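Local coordinates for protein putative oxidoreductase (Magnetospirillum magnetotacticum, PDB 3C1A) that is a putative oxidoreductase of the GFO/IDH/MocA family, probably using a nicotinamide dinucleotide held by its Rossmann-fold domain, with a substrate that is not established, at residues M168-G173 with R223-T227; P160-G164 with K201-A206. One frame throughout, in Å; residues are numbered along the deposited sequence.

Contact 1 (M168-G173 with R223-T227); sequences MLWDWG and RLCNT
The first turn of helix 168-184 lies against the end of strand 218-225. Helical geometry is set by Trp172 N to Met168 O at 2.8 Å. Strand 223-225 is extended, then Asn226 leaves it at phi/psi -101/23. The two axes approach to 9.3 Å with N-to-C directions 115° apart, and the nearest CA pair is Trp172-Leu224 at 7.0 Å.

Apolar contacts dominate. Leu224 (m, t) points at the helix: CD1 lies 3.8 Å from both Leu169 CA and Gly173 CA, and CD2 lies 4.0 Å from Trp172 CB. Met168, a selenomethionine, extends in t, t, p, its SE 4.0 Å from Leu224 CB.

Van der Waals contacts with the strand backbone follow: Met168 SE is 3.7 Å from Asn226 N and its CE 3.5 Å from Leu224 O. Trp172 (chi1 m, chi2 16°) meets Cys225 O edge-on, CZ3 at 3.4 Å; its CH2 lies 3.7 Å from Asn226 CB.

The Asn226 amide bonds outside the pair: OD1 accepts from Gly207 N and ND2 donates to Glu205 O.

Leu224 seated against Leu169 and Gly173, flanked by Met168 and Trp172, with 332 Å² buried, is helix-on-sheet packing within the alpha+beta C-terminal domain of the GFO/IDH/MocA fold.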
# COMPACT_ATOMS: atom_id res chain seq x y z
N MSE A 168 -11.44 -6.66 -5.55
CA MSE A 168 -10.75 -7.03 -4.30
C MSE A 168 -9.32 -7.52 -4.55
O MSE A 168 -8.41 -7.14 -3.84
CB MSE A 168 -11.57 -8.13 -3.59
CG MSE A 168 -10.90 -8.71 -2.40
SE MSE A 168 -12.01 -9.94 -1.47
CE MSE A 168 -12.05 -11.36 -2.89
N LEU A 169 -9.10 -8.34 -5.58
CA LEU A 169 -7.75 -8.90 -5.87
C LEU A 169 -6.75 -7.74 -5.99
O LEU A 169 -5.67 -7.77 -5.42
CB LEU A 169 -7.77 -9.73 -7.17
CG LEU A 169 -6.56 -10.61 -7.54
CD1 LEU A 169 -7.01 -12.03 -8.00
CD2 LEU A 169 -5.67 -9.95 -8.59
N TRP A 170 -7.14 -6.69 -6.70
CA TRP A 170 -6.25 -5.56 -6.95
C TRP A 170 -6.17 -4.68 -5.74
O TRP A 170 -5.07 -4.37 -5.29
CB TRP A 170 -6.74 -4.74 -8.13
CG TRP A 170 -6.41 -5.44 -9.41
CD1 TRP A 170 -7.09 -6.46 -9.99
CD2 TRP A 170 -5.26 -5.21 -10.22
NE1 TRP A 170 -6.46 -6.87 -11.13
CE2 TRP A 170 -5.32 -6.12 -11.30
CE3 TRP A 170 -4.19 -4.32 -10.14
CZ2 TRP A 170 -4.36 -6.15 -12.30
CZ3 TRP A 170 -3.22 -4.37 -11.13
CH2 TRP A 170 -3.32 -5.27 -12.20
N ASP A 171 -7.32 -4.27 -5.26
CA ASP A 171 -7.41 -3.31 -4.16
C ASP A 171 -6.79 -3.87 -2.87
O ASP A 171 -5.83 -3.31 -2.37
CB ASP A 171 -8.88 -2.91 -4.01
CG ASP A 171 -9.13 -1.85 -2.95
OD1 ASP A 171 -8.19 -1.17 -2.46
OD2 ASP A 171 -10.32 -1.68 -2.62
N TRP A 172 -7.32 -4.97 -2.36
CA TRP A 172 -6.74 -5.59 -1.16
C TRP A 172 -5.46 -6.32 -1.50
O TRP A 172 -4.54 -6.30 -0.73
CB TRP A 172 -7.70 -6.58 -0.51
CG TRP A 172 -9.03 -6.02 -0.09
CD1 TRP A 172 -9.61 -4.83 -0.47
CD2 TRP A 172 -9.99 -6.67 0.77
NE1 TRP A 172 -10.85 -4.70 0.13
CE2 TRP A 172 -11.10 -5.81 0.89
CE3 TRP A 172 -9.99 -7.87 1.48
CZ2 TRP A 172 -12.21 -6.13 1.68
CZ3 TRP A 172 -11.09 -8.18 2.24
CH2 TRP A 172 -12.19 -7.33 2.31
N GLY A 173 -5.39 -6.96 -2.66
CA GLY A 173 -4.20 -7.75 -3.01
C GLY A 173 -2.90 -6.96 -3.12
O GLY A 173 -1.85 -7.44 -2.70
N ARG A 223 -4.64 -14.78 1.48
CA ARG A 223 -6.10 -14.93 1.46
C ARG A 223 -6.82 -13.57 1.59
O ARG A 223 -6.53 -12.78 2.49
CB ARG A 223 -6.56 -15.90 2.54
CG ARG A 223 -8.02 -16.36 2.35
CD ARG A 223 -8.65 -16.83 3.64
NE ARG A 223 -10.06 -17.14 3.45
CZ ARG A 223 -10.95 -17.25 4.44
NH1 ARG A 223 -10.59 -17.11 5.71
NH2 ARG A 223 -12.22 -17.53 4.15
N LEU A 224 -7.73 -13.33 0.64
CA LEU A 224 -8.62 -12.16 0.56
C LEU A 224 -10.07 -12.65 0.50
O LEU A 224 -10.46 -13.38 -0.45
CB LEU A 224 -8.34 -11.33 -0.69
CG LEU A 224 -6.88 -11.12 -1.14
CD1 LEU A 224 -6.76 -10.52 -2.57
CD2 LEU A 224 -6.12 -10.28 -0.09
N CYS A 225 -10.85 -12.25 1.49
CA CYS A 225 -12.26 -12.61 1.64
C CYS A 225 -13.11 -11.45 2.20
O CYS A 225 -12.85 -10.95 3.30
CB CYS A 225 -12.37 -13.82 2.50
SG CYS A 225 -14.10 -14.28 2.77
N ASN A 226 -14.09 -11.01 1.40
CA ASN A 226 -14.93 -9.86 1.76
C ASN A 226 -16.31 -10.26 2.32
O ASN A 226 -17.26 -9.45 2.33
CB ASN A 226 -15.07 -8.85 0.61
CG ASN A 226 -15.81 -9.41 -0.61
OD1 ASN A 226 -16.11 -10.59 -0.68
ND2 ASN A 226 -16.09 -8.54 -1.59
N THR A 227 -16.39 -11.49 2.85
CA THR A 227 -17.62 -11.99 3.45
C THR A 227 -17.41 -12.47 4.89
O THR A 227 -18.15 -13.30 5.36
CB THR A 227 -18.24 -13.09 2.57
OG1 THR A 227 -17.32 -14.19 2.41
CG2 THR A 227 -18.58 -12.56 1.20

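Contact 2 (P160-G164 with K201-A206); sequences PYRPG and KDGGEA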
# COMPACT_ATOMS: atom_id res chain seq x y z
N PRO A 160 -16.87 -3.63 1.53
CA PRO A 160 -18.13 -3.21 0.95
C PRO A 160 -18.36 -3.85 -0.40
O PRO A 160 -17.44 -4.36 -1.04
CB PRO A 160 -17.98 -1.68 0.85
CG PRO A 160 -16.83 -1.34 1.78
CD PRO A 160 -15.91 -2.51 1.53
N TYR A 161 -19.63 -3.91 -0.78
CA TYR A 161 -20.02 -4.54 -2.01
C TYR A 161 -20.49 -3.41 -2.91
O TYR A 161 -21.39 -2.67 -2.55
CB TYR A 161 -21.10 -5.59 -1.75
CG TYR A 161 -20.76 -6.54 -0.62
CD1 TYR A 161 -19.86 -7.58 -0.80
CD2 TYR A 161 -21.35 -6.40 0.65
CE1 TYR A 161 -19.55 -8.46 0.26
CE2 TYR A 161 -21.04 -7.27 1.69
CZ TYR A 161 -20.15 -8.30 1.48
OH TYR A 161 -19.83 -9.16 2.52
N ARG A 162 -19.83 -3.28 -4.07
CA ARG A 162 -19.93 -2.11 -4.93
C ARG A 162 -19.94 -2.57 -6.37
O ARG A 162 -18.95 -3.11 -6.85
CB ARG A 162 -18.69 -1.24 -4.75
CG ARG A 162 -18.53 -0.60 -3.38
CD ARG A 162 -17.11 -0.01 -3.18
NE ARG A 162 -17.11 0.96 -2.08
CZ ARG A 162 -16.24 1.00 -1.07
NH1 ARG A 162 -15.24 0.13 -0.97
NH2 ARG A 162 -16.39 1.93 -0.13
N PRO A 163 -21.05 -2.35 -7.08
CA PRO A 163 -21.08 -2.68 -8.51
C PRO A 163 -19.97 -1.98 -9.30
O PRO A 163 -19.85 -0.77 -9.25
CB PRO A 163 -22.45 -2.15 -8.94
CG PRO A 163 -23.26 -2.05 -7.70
CD PRO A 163 -22.32 -1.78 -6.60
N GLY A 164 -19.17 -2.73 -10.03
CA GLY A 164 -18.12 -2.14 -10.87
C GLY A 164 -16.97 -1.57 -10.06
O GLY A 164 -16.10 -0.87 -10.60
N LYS A 201 -22.99 -9.88 -4.26
CA LYS A 201 -23.87 -9.40 -3.20
C LYS A 201 -24.14 -7.91 -3.39
O LYS A 201 -23.21 -7.12 -3.48
CB LYS A 201 -23.25 -9.62 -1.84
CG LYS A 201 -24.20 -9.34 -0.73
CD LYS A 201 -23.54 -9.49 0.62
CE LYS A 201 -23.28 -10.94 1.02
NZ LYS A 201 -22.87 -11.05 2.47
N ASP A 202 -25.41 -7.53 -3.47
CA ASP A 202 -25.79 -6.13 -3.70
C ASP A 202 -25.17 -5.58 -4.99
O ASP A 202 -24.73 -4.42 -5.06
CB ASP A 202 -25.38 -5.25 -2.50
CG ASP A 202 -25.99 -5.72 -1.20
OD1 ASP A 202 -27.02 -6.42 -1.25
OD2 ASP A 202 -25.44 -5.41 -0.12
N GLY A 203 -25.12 -6.45 -6.00
CA GLY A 203 -24.54 -6.11 -7.30
C GLY A 203 -23.01 -6.02 -7.35
O GLY A 203 -22.46 -5.79 -8.43
N GLY A 204 -22.34 -6.22 -6.21
CA GLY A 204 -20.87 -6.27 -6.12
C GLY A 204 -20.31 -7.67 -5.86
O GLY A 204 -20.98 -8.50 -5.28
N GLU A 205 -19.06 -7.91 -6.29
CA GLU A 205 -18.36 -9.19 -6.08
C GLU A 205 -18.24 -9.51 -4.59
O GLU A 205 -17.82 -8.68 -3.78
CB GLU A 205 -16.93 -9.16 -6.69
CG GLU A 205 -16.32 -10.57 -6.95
CD GLU A 205 -14.91 -10.56 -7.58
OE1 GLU A 205 -14.03 -9.80 -7.09
OE2 GLU A 205 -14.69 -11.31 -8.58
N ALA A 206 -18.60 -10.74 -4.25
CA ALA A 206 -18.57 -11.24 -2.88
C ALA A 206 -17.83 -12.58 -2.99
O ALA A 206 -18.26 -13.47 -3.74
CB ALA A 206 -20.00 -11.46 -2.36
O HOH W 1 -17.38 -5.73 -4.01
O HOH W 2 -17.73 -5.62 -7.46
O HOH W 3 -19.56 -5.45 -9.97
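Lys201 opens a type I' beta turn that ends at Gly204, closed in both directions: Lys201 N to Gly204 O is 2.6 Å and Gly204 N to Lys201 O is 3.0 Å. The Lys201 side chain lies across one face of Tyr161 as a CH-pi contact, with CD 3.7 Å from the ring centroid and 20° off the normal. Lys201 O also approaches Tyr161 CB at 3.1 Å.

Asp202 and Gly203 form the turn's corner, both with positive phi (57° and 74°). Asp202 O is 3.8 Å from Pro163 CG, and Gly203 O receives a CA-H...O contact from Pro163 CA at 3.4 Å. Water 3 accepts from Gly164 N (2.7 Å) and donates weakly to Gly203 O (3.3 Å).

Gly204 and Pro163 form the nearest CA pair, at 4.3 Å. A CB on Gly204 would sit 2.3 Å from Arg162 N, so the absence of a side chain permits this approach.

The CA-to-CB bond of Glu205 points away from the loop, and its carboxylate forms a salt bridge with Arg198. Its backbone reaches the loop through waters. Water 2 accepts from Glu205 N and donates to Arg162 O, both at 2.9 Å; water 1 donates to Glu205 O (3.0 Å) and Pro160 O (3.3 Å). Glu205 O also accepts from Asn226 ND2 and meets the ring edge, 3.8 Å from Tyr161 CD1.

Ala206 ends the segment with CB 4.0 Å from Tyr161 CE1.

With no direct hydrogen bond between the segments, the loop docks on the hairpin through the Tyr161 ring, Pro163 and bridging waters, implying a hydrated surface junction rather than an added sheet strand.

From the N terminus, strand 148-158 leads into loop 160-164, then helix 168-184, strand 190-201, the tight turn into strand 204-215, and strand 218-225. Contact 2 brings that turn back to the loop after 36 intervening residues; contact 1 closes 49 residues between the helix start and the end of strand 218-225. Their segments alternate, so the closures cross rather than nest. Their centres are 12 Å apart, and Asn226 joins them: its ND2 is 2.8 Å from Glu205 O, and its O is 2.6 Å from Tyr161 OH. Together they tie the loop and helix to neighbouring strands of the mixed sheet.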